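Local coordinates for putative capsular polysaccharide biosynthesis protein (Streptococcus pneumoniae serotype 4, PDB 6EWJ), which probably acts as a pyridoxal phosphate-dependent sugar aminotransferase in the biosynthesis of teichoic acid, at residues Ala87-Ala92 / Lys352-Leu357; Tyr321-Glu326 / Ile381-His386; Ser347-Lys352 / Ala375-Glu380. One frame throughout, in Å; residues are numbered along the deposited sequence.

The loop ahead of helix 358-361 runs through two of the contacts. Its first half packs on the end of helix 371-378 in contact 3, its second half on the loop after strand 82-86 in contact 1; the two share K352, and their centres lie about 11 Å apart. Contact 2 pairs strand 380-383, which follows that helix, with strand 321-325, which comes before the loop; its centre is about 9 Å from that of contact 3, and T382 N probably donates to N348 O (2.7 Å) between them. Contacts 1 and 2, about 18 Å between centres, do not touch. Y351, a pyridoxal phosphate-binding residue, lies in contact 3, and Y90 CB of contact 1 comes within 3.6 Å of Y351 CZ. This chain holds no cofactor.

Contact 1 (Ala87-Ala92 / Lys352-Leu357); sequences AMTYTA and KPLPLL
A87, just past strand 82-86, offers its carbonyl to the one direct hydrogen bond between the segments: L354 N donates to A87 O at 2.9 Å, nearly straight at the hydrogen (162°) and nearly along the C=O axis (168° at the oxygen). P353 CA lies beside the same oxygen at 3.3 Å. M88 places CG anti to its backbone N (chi1 167°), then bends at chi2 and chi3; the curled thioether brings CE up to P353 CG at 4.0 Å, the two side chains crossing obliquely. T89 holds CG2 in the crowded position between N and carbonyl carbon, where it meets L354 CD1 at 3.8 Å, while OG1, anti to N, bonds to S93 OG. The other leucine methyl, L354 CD2, comes to 3.3 Å from T89 O. That carbonyl also receives a hydrogen bond from a water 2.6 Å away, and the same water donates to K352 O at 2.8 Å. Y90 turns its side chain away from residues 352-357, toward the cofactor-site residues Y351 and H179, and carries T91 CG2 over the centre of one ring face. T91 lays its CA on L354 CD2 and its CB near L357 CD1; OG1 is taken by Y360 OH. On the dimer side, Y90 packs on Y255 of the second subunit, and T91 on I257 of that subunit. Chemically, three backbone acceptors meet in a buried place where P353 has no N-H to give. A87 O is served by the next amide, and the water lends its two protons to T89 O and K352 O, so two carbonyls that could not bond to each other are joined through the water, with L354 CD2 packed beside T89 O.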
ATOM      1  N   ALA A  87      15.085  14.757 -15.388  1.00 21.44           N
ATOM      2  CA  ALA A  87      15.977  15.085 -14.277  1.00 21.87           C
ATOM      3  C   ALA A  87      15.271  15.993 -13.266  1.00 22.15           C
ATOM      4  O   ALA A  87      15.597  15.955 -12.061  1.00 21.61           O
ATOM      5  CB  ALA A  87      17.252  15.705 -14.796  1.00 22.93           C
ATOM      6  N   MET A  88      14.229  16.705 -13.729  1.00 22.41           N
ATOM      7  CA  MET A  88      13.433  17.614 -12.934  1.00 23.47           C
ATOM      8  C   MET A  88      12.081  16.967 -12.698  1.00 23.06           C
ATOM      9  O   MET A  88      11.138  17.104 -13.486  1.00 21.85           O
ATOM     10  CB  MET A  88      13.287  18.965 -13.657  1.00 26.33           C
ATOM     11  CG  MET A  88      12.216  19.930 -13.091  1.00 27.88           C
ATOM     12  SD  MET A  88      12.489  20.261 -11.349  1.00 27.96           S
ATOM     13  CE  MET A  88      14.136  20.921 -11.466  1.00 29.39           C
ATOM     14  N   THR A  89      11.988  16.210 -11.598  1.00 22.11           N
ATOM     15  CA  THR A  89      10.712  15.650 -11.155  1.00 22.58           C
ATOM     16  C   THR A  89      10.800  15.228  -9.682  1.00 21.71           C
ATOM     17  O   THR A  89      11.846  15.345  -9.054  1.00 20.90           O
ATOM     18  CB  THR A  89      10.277  14.452 -12.006  1.00 23.06           C
ATOM     19  OG1 THR A  89       8.944  14.060 -11.634  1.00 23.38           O
ATOM     20  CG2 THR A  89      11.207  13.281 -11.856  1.00 23.49           C
ATOM     21  N   TYR A  90       9.657  14.789  -9.142  1.00 21.62           N
ATOM     22  CA  TYR A  90       9.591  14.277  -7.807  1.00 21.65           C
ATOM     23  C   TYR A  90      10.231  12.880  -7.725  1.00 20.46           C
ATOM     24  O   TYR A  90      10.151  12.106  -8.689  1.00 20.47           O
ATOM     25  CB  TYR A  90       8.125  14.197  -7.367  1.00 22.60           C
ATOM     26  CG  TYR A  90       7.948  13.788  -5.902  1.00 23.66           C
ATOM     27  CD1 TYR A  90       8.538  14.513  -4.862  1.00 24.12           C
ATOM     28  CD2 TYR A  90       7.102  12.733  -5.559  1.00 24.63           C
ATOM     29  CE1 TYR A  90       8.358  14.147  -3.515  1.00 25.70           C
ATOM     30  CE2 TYR A  90       6.932  12.359  -4.217  1.00 26.06           C
ATOM     31  CZ  TYR A  90       7.561  13.063  -3.208  1.00 26.95           C
ATOM     32  OH  TYR A  90       7.320  12.679  -1.882  1.00 31.76           O
ATOM     33  N   THR A  91      10.831  12.536  -6.580  1.00 19.28           N
ATOM     34  CA  THR A  91      11.494  11.243  -6.462  1.00 18.60           C
ATOM     35  C   THR A  91      10.620  10.022  -6.873  1.00 19.11           C
ATOM     36  O   THR A  91      11.142   9.063  -7.451  1.00 19.54           O
ATOM     37  CB  THR A  91      12.059  10.980  -5.044  1.00 18.42           C
ATOM     38  OG1 THR A  91      12.734   9.725  -5.045  1.00 17.75           O
ATOM     39  CG2 THR A  91      10.987  10.998  -3.962  1.00 17.84           C
ATOM     40  N   ALA A  92       9.329  10.054  -6.514  1.00 19.54           N
ATOM     41  CA  ALA A  92       8.415   8.959  -6.794  1.00 19.91           C
ATOM     42  C   ALA A  92       8.285   8.571  -8.295  1.00 21.37           C
ATOM     43  O   ALA A  92       8.033   7.389  -8.582  1.00 22.58           O
ATOM     44  CB  ALA A  92       7.081   9.262  -6.211  1.00 19.54           C
ATOM     45  N   LYS A 352      14.101  20.040  -6.321  1.00 23.15           N
ATOM     46  CA  LYS A 352      15.481  19.663  -6.431  1.00 23.38           C
ATOM     47  C   LYS A 352      15.562  18.666  -7.556  1.00 22.14           C
ATOM     48  O   LYS A 352      14.783  17.745  -7.577  1.00 23.08           O
ATOM     49  CB  LYS A 352      15.939  18.935  -5.168  1.00 24.15           C
ATOM     50  CG  LYS A 352      16.148  19.827  -4.004  1.00 25.25           C
ATOM     51  CD  LYS A 352      16.959  19.080  -2.934  1.00 25.74           C
ATOM     52  CE  LYS A 352      17.360  20.021  -1.852  1.00 27.07           C
ATOM     53  NZ  LYS A 352      17.996  19.282  -0.708  1.00 27.36           N
ATOM     54  N   PRO A 353      16.516  18.824  -8.498  1.00 21.30           N
ATOM     55  CA  PRO A 353      16.640  17.827  -9.532  1.00 20.23           C
ATOM     56  C   PRO A 353      17.088  16.526  -8.847  1.00 19.74           C
ATOM     57  O   PRO A 353      17.791  16.575  -7.833  1.00 19.77           O
ATOM     58  CB  PRO A 353      17.778  18.361 -10.407  1.00 20.80           C
ATOM     59  CG  PRO A 353      17.762  19.820 -10.168  1.00 21.41           C
ATOM     60  CD  PRO A 353      17.393  19.975  -8.737  1.00 21.52           C
ATOM     61  N   LEU A 354      16.688  15.400  -9.412  1.00 19.14           N
ATOM     62  CA  LEU A 354      16.977  14.087  -8.813  1.00 18.76           C
ATOM     63  C   LEU A 354      18.465  13.891  -8.469  1.00 19.43           C
ATOM     64  O   LEU A 354      18.737  13.417  -7.403  1.00 18.86           O
ATOM     65  CB  LEU A 354      16.476  12.977  -9.709  1.00 18.79           C
ATOM     66  CG  LEU A 354      14.939  13.021  -9.914  1.00 18.23           C
ATOM     67  CD1 LEU A 354      14.554  11.806 -10.731  1.00 18.36           C
ATOM     68  CD2 LEU A 354      14.104  13.009  -8.636  1.00 17.80           C
ATOM     69  N   PRO A 355      19.400  14.347  -9.354  1.00 19.76           N
ATOM     70  CA  PRO A 355      20.821  14.188  -9.082  1.00 21.16           C
ATOM     71  C   PRO A 355      21.321  14.927  -7.868  1.00 21.52           C
ATOM     72  O   PRO A 355      22.385  14.598  -7.428  1.00 21.98           O
ATOM     73  CB  PRO A 355      21.486  14.718 -10.348  1.00 21.28           C
ATOM     74  CG  PRO A 355      20.464  14.519 -11.409  1.00 20.64           C
ATOM     75  CD  PRO A 355      19.187  14.830 -10.736  1.00 19.99           C
ATOM     76  N   LEU A 356      20.527  15.852  -7.293  1.00 21.80           N
ATOM     77  CA  LEU A 356      20.920  16.480  -6.016  1.00 22.26           C
ATOM     78  C   LEU A 356      20.686  15.584  -4.810  1.00 21.95           C
ATOM     79  O   LEU A 356      21.299  15.807  -3.790  1.00 22.23           O
ATOM     80  CB  LEU A 356      20.221  17.818  -5.772  1.00 22.64           C
ATOM     81  CG  LEU A 356      20.665  19.074  -6.575  1.00 23.40           C
ATOM     82  CD1 LEU A 356      19.991  20.326  -6.018  1.00 23.60           C
ATOM     83  CD2 LEU A 356      22.155  19.253  -6.546  1.00 23.99           C
ATOM     84  N   LEU A 357      19.818  14.584  -4.958  1.00 21.03           N
ATOM     85  CA  LEU A 357      19.352  13.737  -3.857  1.00 20.37           C
ATOM     86  C   LEU A 357      20.349  12.591  -3.654  1.00 20.48           C
ATOM     87  O   LEU A 357      20.814  11.975  -4.619  1.00 20.61           O
ATOM     88  CB  LEU A 357      17.964  13.213  -4.144  1.00 19.68           C
ATOM     89  CG  LEU A 357      16.871  14.241  -4.501  1.00 19.53           C
ATOM     90  CD1 LEU A 357      15.632  13.522  -5.019  1.00 18.81           C
ATOM     91  CD2 LEU A 357      16.545  15.215  -3.360  1.00 19.53           C
TER
HETATM   92  O   HOH W   1      13.007  15.715  -6.747  1.00 20.61           O

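Contact 2 (Tyr321-Glu326 / Ile381-His386); sequences YITRVE and ITLPLH
One aromatic ring takes part, that of Y321: it stacks on the ring of Y295 from helix 268-299, and on the strand side its CD2 meets L383 CD1 at 4.0 Å, the two side chains lying side by side and pointing the same way. Its OH bonds to D296 OD1, and L385 CD2 rests against its CB. I381 O grips T323 twice. T323 N donates at 2.9 Å from above the carbonyl plane, whereas T323 OG1, held between its backbone N and carbonyl carbon (chi1 81°), donates at 2.9 Å in that plane, on a lone pair. The return bond, I381 N to T323 O, is 2.8 Å long. Farther along, L383 N donates to Y321 O (3.0 Å), which T382 CA also approaches in a CA-H...O contact. Beyond that bond, a water accepts from Y321 N at 3.0 Å and donates to L383 O at 2.6 Å. Y321, T323, I381 and L383 share one face, covered by F299 and F401; I322 and T382 lie on the other. Antiparallel pairing of 321-325 with 380-383, with 304-306 beyond, forms the small three-stranded sheet backed by helices that is typical of the C-terminal domain in this aminotransferase family.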
ATOM      1  N   TYR A 321       1.392  26.707  -8.285  1.00 19.93           N
ATOM      2  CA  TYR A 321       1.814  27.953  -8.845  1.00 20.46           C
ATOM      3  C   TYR A 321       3.337  28.085  -8.766  1.00 20.22           C
ATOM      4  O   TYR A 321       3.910  28.743  -7.884  1.00 20.16           O
ATOM      5  CB  TYR A 321       1.108  29.141  -8.202  1.00 21.37           C
ATOM      6  CG  TYR A 321       1.142  30.359  -9.083  1.00 22.10           C
ATOM      7  CD1 TYR A 321       0.322  30.434 -10.203  1.00 22.42           C
ATOM      8  CD2 TYR A 321       2.012  31.413  -8.828  1.00 22.86           C
ATOM      9  CE1 TYR A 321       0.362  31.546 -11.030  1.00 23.04           C
ATOM     10  CE2 TYR A 321       2.043  32.566  -9.635  1.00 23.34           C
ATOM     11  CZ  TYR A 321       1.235  32.602 -10.740  1.00 23.62           C
ATOM     12  OH  TYR A 321       1.264  33.700 -11.517  1.00 24.27           O
ATOM     13  N   ILE A 322       3.958  27.461  -9.745  1.00 20.00           N
ATOM     14  CA  ILE A 322       5.400  27.484  -9.922  1.00 20.28           C
ATOM     15  C   ILE A 322       5.846  28.821 -10.527  1.00 21.08           C
ATOM     16  O   ILE A 322       5.280  29.275 -11.556  1.00 21.17           O
ATOM     17  CB  ILE A 322       5.847  26.265 -10.770  1.00 20.01           C
ATOM     18  CG1 ILE A 322       5.526  24.982  -9.940  1.00 19.93           C
ATOM     19  CG2 ILE A 322       7.320  26.429 -11.188  1.00 20.12           C
ATOM     20  CD1 ILE A 322       6.109  23.661 -10.392  1.00 19.79           C
ATOM     21  N   THR A 323       6.838  29.448  -9.881  1.00 21.21           N
ATOM     22  CA  THR A 323       7.415  30.695 -10.360  1.00 22.01           C
ATOM     23  C   THR A 323       8.895  30.563 -10.383  1.00 22.19           C
ATOM     24  O   THR A 323       9.475  29.754  -9.638  1.00 21.76           O
ATOM     25  CB  THR A 323       7.035  31.967  -9.555  1.00 22.84           C
ATOM     26  OG1 THR A 323       7.842  32.096  -8.359  1.00 22.87           O
ATOM     27  CG2 THR A 323       5.519  32.007  -9.196  1.00 22.91           C
ATOM     28  N   ARG A 324       9.513  31.328 -11.271  1.00 22.72           N
ATOM     29  CA  ARG A 324      10.933  31.556 -11.241  1.00 23.69           C
ATOM     30  C   ARG A 324      11.224  33.068 -11.163  1.00 24.93           C
ATOM     31  O   ARG A 324      10.562  33.849 -11.842  1.00 26.17           O
ATOM     32  CB  ARG A 324      11.602  30.916 -12.456  1.00 23.64           C
ATOM     33  CG  ARG A 324      11.446  29.408 -12.519  1.00 22.75           C
ATOM     34  CD  ARG A 324      12.007  28.836 -13.792  1.00 22.44           C
ATOM     35  NE  ARG A 324      13.441  29.057 -13.875  1.00 22.99           N
ATOM     36  CZ  ARG A 324      14.187  28.843 -14.957  1.00 23.53           C
ATOM     37  NH1 ARG A 324      13.614  28.434 -16.096  1.00 23.76           N
ATOM     38  NH2 ARG A 324      15.495  29.070 -14.925  1.00 23.75           N
ATOM     39  N   VAL A 325      12.155  33.470 -10.291  1.00 25.29           N
ATOM     40  CA  VAL A 325      12.474  34.875 -10.045  1.00 26.94           C
ATOM     41  C   VAL A 325      13.717  35.233 -10.875  1.00 27.78           C
ATOM     42  O   VAL A 325      14.816  34.706 -10.640  1.00 26.43           O
ATOM     43  CB  VAL A 325      12.707  35.202  -8.552  1.00 27.37           C
ATOM     44  CG1 VAL A 325      12.737  36.710  -8.333  1.00 28.36           C
ATOM     45  CG2 VAL A 325      11.598  34.595  -7.694  1.00 27.01           C
ATOM     46  N   GLU A 326      13.529  36.052 -11.902  1.00 29.51           N
ATOM     47  CA  GLU A 326      14.634  36.373 -12.788  1.00 31.79           C
ATOM     48  C   GLU A 326      15.800  36.943 -12.009  1.00 32.42           C
ATOM     49  O   GLU A 326      15.618  37.815 -11.161  1.00 32.73           O
ATOM     50  CB  GLU A 326      14.255  37.363 -13.871  1.00 34.59           C
ATOM     51  CG  GLU A 326      15.463  37.739 -14.755  1.00 37.19           C
ATOM     52  CD  GLU A 326      15.090  38.268 -16.109  1.00 39.20           C
ATOM     53  OE1 GLU A 326      13.978  37.957 -16.582  1.00 41.41           O
ATOM     54  OE2 GLU A 326      15.924  38.988 -16.706  1.00 42.80           O
ATOM     55  N   ILE A 381      10.361  29.237  -7.025  1.00 20.49           N
ATOM     56  CA  ILE A 381       9.551  29.289  -5.823  1.00 20.65           C
ATOM     57  C   ILE A 381       8.102  28.966  -6.143  1.00 20.74           C
ATOM     58  O   ILE A 381       7.484  29.560  -7.044  1.00 20.34           O
ATOM     59  CB  ILE A 381       9.655  30.659  -5.126  1.00 21.72           C
ATOM     60  CG1 ILE A 381      11.106  30.886  -4.604  1.00 21.87           C
ATOM     61  CG2 ILE A 381       8.728  30.749  -3.932  1.00 22.00           C
ATOM     62  CD1 ILE A 381      11.395  32.310  -4.169  1.00 22.94           C
ATOM     63  N   THR A 382       7.535  28.047  -5.375  1.00 20.40           N
ATOM     64  CA  THR A 382       6.158  27.721  -5.524  1.00 20.76           C
ATOM     65  C   THR A 382       5.353  28.456  -4.466  1.00 21.45           C
ATOM     66  O   THR A 382       5.610  28.314  -3.269  1.00 21.44           O
ATOM     67  CB  THR A 382       5.916  26.213  -5.408  1.00 20.03           C
ATOM     68  OG1 THR A 382       6.908  25.526  -6.142  1.00 19.95           O
ATOM     69  CG2 THR A 382       4.576  25.824  -5.951  1.00 19.91           C
ATOM     70  N   LEU A 383       4.375  29.234  -4.923  1.00 22.02           N
ATOM     71  CA  LEU A 383       3.434  29.924  -4.039  1.00 22.83           C
ATOM     72  C   LEU A 383       2.217  29.080  -3.813  1.00 22.37           C
ATOM     73  O   LEU A 383       1.927  28.241  -4.660  1.00 21.41           O
ATOM     74  CB  LEU A 383       2.972  31.242  -4.666  1.00 23.86           C
ATOM     75  CG  LEU A 383       4.078  32.218  -5.091  1.00 24.60           C
ATOM     76  CD1 LEU A 383       3.448  33.459  -5.699  1.00 25.38           C
ATOM     77  CD2 LEU A 383       4.981  32.579  -3.934  1.00 25.34           C
ATOM     78  N   PRO A 384       1.500  29.311  -2.690  1.00 22.87           N
ATOM     79  CA  PRO A 384       0.341  28.537  -2.357  1.00 22.83           C
ATOM     80  C   PRO A 384      -0.739  28.630  -3.464  1.00 23.04           C
ATOM     81  O   PRO A 384      -0.951  29.714  -4.037  1.00 23.67           O
ATOM     82  CB  PRO A 384      -0.161  29.209  -1.076  1.00 23.80           C
ATOM     83  CG  PRO A 384       1.058  29.703  -0.432  1.00 24.12           C
ATOM     84  CD  PRO A 384       1.819  30.265  -1.611  1.00 23.94           C
ATOM     85  N   LEU A 385      -1.320  27.489  -3.799  1.00 22.79           N
ATOM     86  CA  LEU A 385      -2.441  27.414  -4.769  1.00 23.46           C
ATOM     87  C   LEU A 385      -3.364  26.288  -4.330  1.00 24.27           C
ATOM     88  O   LEU A 385      -3.091  25.109  -4.568  1.00 23.80           O
ATOM     89  CB  LEU A 385      -1.946  27.168  -6.188  1.00 22.83           C
ATOM     90  CG  LEU A 385      -2.999  27.156  -7.315  1.00 23.18           C
ATOM     91  CD1 LEU A 385      -3.825  28.412  -7.344  1.00 23.91           C
ATOM     92  CD2 LEU A 385      -2.344  26.922  -8.666  1.00 22.97           C
ATOM     93  N   HIS A 386      -4.441  26.684  -3.655  1.00 25.80           N
ATOM     94  CA  HIS A 386      -5.427  25.769  -3.158  1.00 26.26           C
ATOM     95  C   HIS A 386      -6.699  26.570  -2.914  1.00 27.96           C
ATOM     96  O   HIS A 386      -6.691  27.815  -2.906  1.00 28.11           O
ATOM     97  CB  HIS A 386      -4.938  25.138  -1.850  1.00 25.90           C
ATOM     98  CG  HIS A 386      -4.529  26.131  -0.804  1.00 27.23           C
ATOM     99  ND1 HIS A 386      -5.427  26.745   0.043  1.00 28.78           N
ATOM    100  CD2 HIS A 386      -3.310  26.608  -0.455  1.00 27.46           C
ATOM    101  CE1 HIS A 386      -4.779  27.543   0.876  1.00 29.44           C
ATOM    102  NE2 HIS A 386      -3.490  27.488   0.581  1.00 28.31           N
TER
HETATM  103  O   HOH W   2       1.278  25.800  -5.432  1.00 20.47           O

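Contact 3 (Ser347-Lys352 / Ala375-Glu380); sequences SNVHYK and AFFENE
E380 OE1 receives the amide of H350 at 2.9 Å (N-H...O 152°), met from well above the carboxylate plane, 48° out of it. The same oxygen touches V349 CA at 3.2 Å. E380 sets CG anti to its backbone N and bends at chi2, so the carboxylate turns to the H350 amide. Beside it, V349 CG1 meets the edge of the F377 ring, 3.7 Å from CD1. F377 CD1 also lies 3.4 Å from Y351 O, and K352 CG runs alongside F377 CE1. F376 turns its edge to H350 O, in the ring plane, 3.6 Å from CE1. A shell outward, T382 OG1 bonds to both E380 OE2 and H350 ND1. The extended K352 carries NZ to a salt bridge with E254 of the second subunit. The peptide before Y351 is cis, and H350 CB sits over the centre of one face of the ring of Y351, a residue that binds the cofactor in another structure of this protein. The carboxylate thus uses both oxygens, one on the loop backbone and one on T382; lying 4.8 Å from H350 ND1, E380 OE2 may favour a protonated imidazole, and the linkage fixes the loop just before the cofactor-binding tyrosine.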
ATOM      1  N   SER A 347       5.711  28.598   1.344  1.00 27.23           N
ATOM      2  CA  SER A 347       6.146  28.471  -0.040  1.00 26.33           C
ATOM      3  C   SER A 347       6.919  27.177  -0.125  1.00 25.71           C
ATOM      4  O   SER A 347       7.221  26.541   0.927  1.00 25.54           O
ATOM      5  CB  SER A 347       6.956  29.697  -0.497  1.00 26.93           C
ATOM      6  OG  SER A 347       8.211  29.840   0.170  1.00 27.12           O
ATOM      7  N   ASN A 348       7.211  26.749  -1.340  1.00 24.41           N
ATOM      8  CA  ASN A 348       7.842  25.496  -1.535  1.00 24.33           C
ATOM      9  C   ASN A 348       8.672  25.526  -2.756  1.00 22.89           C
ATOM     10  O   ASN A 348       8.731  26.551  -3.452  1.00 22.51           O
ATOM     11  CB  ASN A 348       6.757  24.422  -1.636  1.00 26.28           C
ATOM     12  CG  ASN A 348       7.177  23.104  -1.060  1.00 28.59           C
ATOM     13  OD1 ASN A 348       8.377  22.795  -0.929  1.00 30.30           O
ATOM     14  ND2 ASN A 348       6.190  22.281  -0.751  1.00 30.44           N
ATOM     15  N   VAL A 349       9.384  24.430  -2.994  1.00 22.24           N
ATOM     16  CA  VAL A 349      10.276  24.318  -4.140  1.00 22.07           C
ATOM     17  C   VAL A 349       9.957  23.018  -4.838  1.00 21.53           C
ATOM     18  O   VAL A 349       9.965  21.946  -4.217  1.00 21.39           O
ATOM     19  CB  VAL A 349      11.798  24.395  -3.781  1.00 22.00           C
ATOM     20  CG1 VAL A 349      12.660  24.106  -5.014  1.00 22.11           C
ATOM     21  CG2 VAL A 349      12.150  25.733  -3.195  1.00 23.22           C
ATOM     22  N   HIS A 350       9.622  23.123  -6.113  1.00 21.38           N
ATOM     23  CA  HIS A 350       9.375  21.972  -6.971  1.00 21.12           C
ATOM     24  C   HIS A 350      10.260  22.123  -8.207  1.00 21.81           C
ATOM     25  O   HIS A 350       9.918  22.920  -9.116  1.00 21.94           O
ATOM     26  CB  HIS A 350       7.926  21.923  -7.419  1.00 21.19           C
ATOM     27  CG  HIS A 350       6.941  21.805  -6.303  1.00 20.75           C
ATOM     28  ND1 HIS A 350       6.538  22.892  -5.570  1.00 21.11           N
ATOM     29  CD2 HIS A 350       6.323  20.735  -5.766  1.00 20.85           C
ATOM     30  CE1 HIS A 350       5.676  22.507  -4.650  1.00 20.94           C
ATOM     31  NE2 HIS A 350       5.554  21.194  -4.724  1.00 21.25           N
ATOM     32  N   TYR A 351      11.390  21.430  -8.286  1.00 22.01           N
ATOM     33  CA  TYR A 351      11.943  20.502  -7.277  1.00 21.86           C
ATOM     34  C   TYR A 351      13.440  20.561  -7.358  1.00 22.50           C
ATOM     35  O   TYR A 351      14.000  21.067  -8.309  1.00 22.34           O
ATOM     36  CB  TYR A 351      11.626  19.063  -7.602  1.00 21.78           C
ATOM     37  CG  TYR A 351      10.186  18.630  -7.593  1.00 21.41           C
ATOM     38  CD1 TYR A 351       9.586  18.215  -6.424  1.00 21.16           C
ATOM     39  CD2 TYR A 351       9.422  18.607  -8.781  1.00 21.46           C
ATOM     40  CE1 TYR A 351       8.252  17.779  -6.410  1.00 21.20           C
ATOM     41  CE2 TYR A 351       8.086  18.164  -8.757  1.00 21.50           C
ATOM     42  CZ  TYR A 351       7.518  17.745  -7.550  1.00 20.95           C
ATOM     43  OH  TYR A 351       6.163  17.284  -7.493  1.00 20.81           O
ATOM     44  N   LYS A 352      14.101  20.040  -6.321  1.00 23.15           N
ATOM     45  CA  LYS A 352      15.481  19.663  -6.431  1.00 23.38           C
ATOM     46  C   LYS A 352      15.562  18.666  -7.556  1.00 22.14           C
ATOM     47  O   LYS A 352      14.783  17.745  -7.577  1.00 23.08           O
ATOM     48  CB  LYS A 352      15.939  18.935  -5.168  1.00 24.15           C
ATOM     49  CG  LYS A 352      16.148  19.827  -4.004  1.00 25.25           C
ATOM     50  CD  LYS A 352      16.959  19.080  -2.934  1.00 25.74           C
ATOM     51  CE  LYS A 352      17.360  20.021  -1.852  1.00 27.07           C
ATOM     52  NZ  LYS A 352      17.996  19.282  -0.708  1.00 27.36           N
ATOM     53  N   ALA A 375      19.174  24.911 -13.355  1.00 22.11           N
ATOM     54  CA  ALA A 375      18.900  26.336 -13.515  1.00 22.77           C
ATOM     55  C   ALA A 375      17.413  26.605 -13.244  1.00 22.38           C
ATOM     56  O   ALA A 375      17.074  27.620 -12.649  1.00 22.81           O
ATOM     57  CB  ALA A 375      19.346  26.850 -14.898  1.00 23.35           C
ATOM     58  N   PHE A 376      16.552  25.662 -13.610  1.00 21.90           N
ATOM     59  CA  PHE A 376      15.110  25.769 -13.290  1.00 21.88           C
ATOM     60  C   PHE A 376      14.856  25.790 -11.802  1.00 21.35           C
ATOM     61  O   PHE A 376      14.120  26.630 -11.312  1.00 21.99           O
ATOM     62  CB  PHE A 376      14.365  24.594 -13.910  1.00 22.07           C
ATOM     63  CG  PHE A 376      12.886  24.613 -13.687  1.00 22.66           C
ATOM     64  CD1 PHE A 376      12.335  24.020 -12.550  1.00 22.86           C
ATOM     65  CD2 PHE A 376      12.040  25.201 -14.620  1.00 23.89           C
ATOM     66  CE1 PHE A 376      10.955  23.998 -12.346  1.00 23.53           C
ATOM     67  CE2 PHE A 376      10.653  25.194 -14.421  1.00 24.29           C
ATOM     68  CZ  PHE A 376      10.111  24.590 -13.287  1.00 23.71           C
ATOM     69  N   PHE A 377      15.489  24.848 -11.112  1.00 20.89           N
ATOM     70  CA  PHE A 377      15.446  24.711  -9.647  1.00 20.60           C
ATOM     71  C   PHE A 377      15.995  25.897  -8.903  1.00 21.10           C
ATOM     72  O   PHE A 377      15.395  26.384  -7.944  1.00 21.48           O
ATOM     73  CB  PHE A 377      16.217  23.464  -9.223  1.00 20.67           C
ATOM     74  CG  PHE A 377      16.733  23.504  -7.807  1.00 20.76           C
ATOM     75  CD1 PHE A 377      15.852  23.385  -6.711  1.00 20.45           C
ATOM     76  CD2 PHE A 377      18.107  23.630  -7.548  1.00 21.06           C
ATOM     77  CE1 PHE A 377      16.319  23.466  -5.404  1.00 20.63           C
ATOM     78  CE2 PHE A 377      18.556  23.704  -6.246  1.00 21.36           C
ATOM     79  CZ  PHE A 377      17.661  23.597  -5.171  1.00 21.12           C
ATOM     80  N   GLU A 378      17.143  26.368  -9.340  1.00 21.67           N
ATOM     81  CA  GLU A 378      17.851  27.434  -8.666  1.00 22.70           C
ATOM     82  C   GLU A 378      17.038  28.689  -8.248  1.00 22.52           C
ATOM     83  O   GLU A 378      17.255  29.228  -7.151  1.00 23.19           O
ATOM     84  CB  GLU A 378      19.043  27.885  -9.543  1.00 24.12           C
ATOM     85  CG  GLU A 378      20.093  28.665  -8.785  1.00 25.72           C
ATOM     86  CD  GLU A 378      21.180  29.265  -9.670  1.00 26.89           C
ATOM     87  OE1 GLU A 378      21.213  29.031 -10.894  1.00 27.91           O
ATOM     88  OE2 GLU A 378      22.036  29.950  -9.102  1.00 28.75           O
ATOM     89  N   ASN A 379      16.157  29.168  -9.125  1.00 22.04           N
ATOM     90  CA  ASN A 379      15.389  30.398  -8.876  1.00 21.95           C
ATOM     91  C   ASN A 379      13.868  30.141  -8.749  1.00 21.31           C
ATOM     92  O   ASN A 379      13.076  31.061  -8.843  1.00 21.25           O
ATOM     93  CB  ASN A 379      15.682  31.447  -9.943  1.00 22.52           C
ATOM     94  CG  ASN A 379      15.297  31.013 -11.342  1.00 22.16           C
ATOM     95  OD1 ASN A 379      15.241  29.815 -11.655  1.00 21.45           O
ATOM     96  ND2 ASN A 379      15.072  31.973 -12.202  1.00 22.56           N
ATOM     97  N   GLU A 380      13.504  28.896  -8.489  1.00 20.27           N
ATOM     98  CA  GLU A 380      12.133  28.477  -8.476  1.00 20.00           C
ATOM     99  C   GLU A 380      11.552  28.639  -7.085  1.00 20.25           C
ATOM    100  O   GLU A 380      12.187  28.229  -6.084  1.00 20.53           O
ATOM    101  CB  GLU A 380      12.003  27.036  -8.957  1.00 19.40           C
ATOM    102  CG  GLU A 380      10.578  26.599  -9.273  1.00 18.96           C
ATOM    103  CD  GLU A 380       9.730  26.265  -8.050  1.00 18.87           C
ATOM    104  OE1 GLU A 380      10.258  25.747  -7.039  1.00 18.65           O
ATOM    105  OE2 GLU A 380       8.490  26.483  -8.083  1.00 19.24           O
TER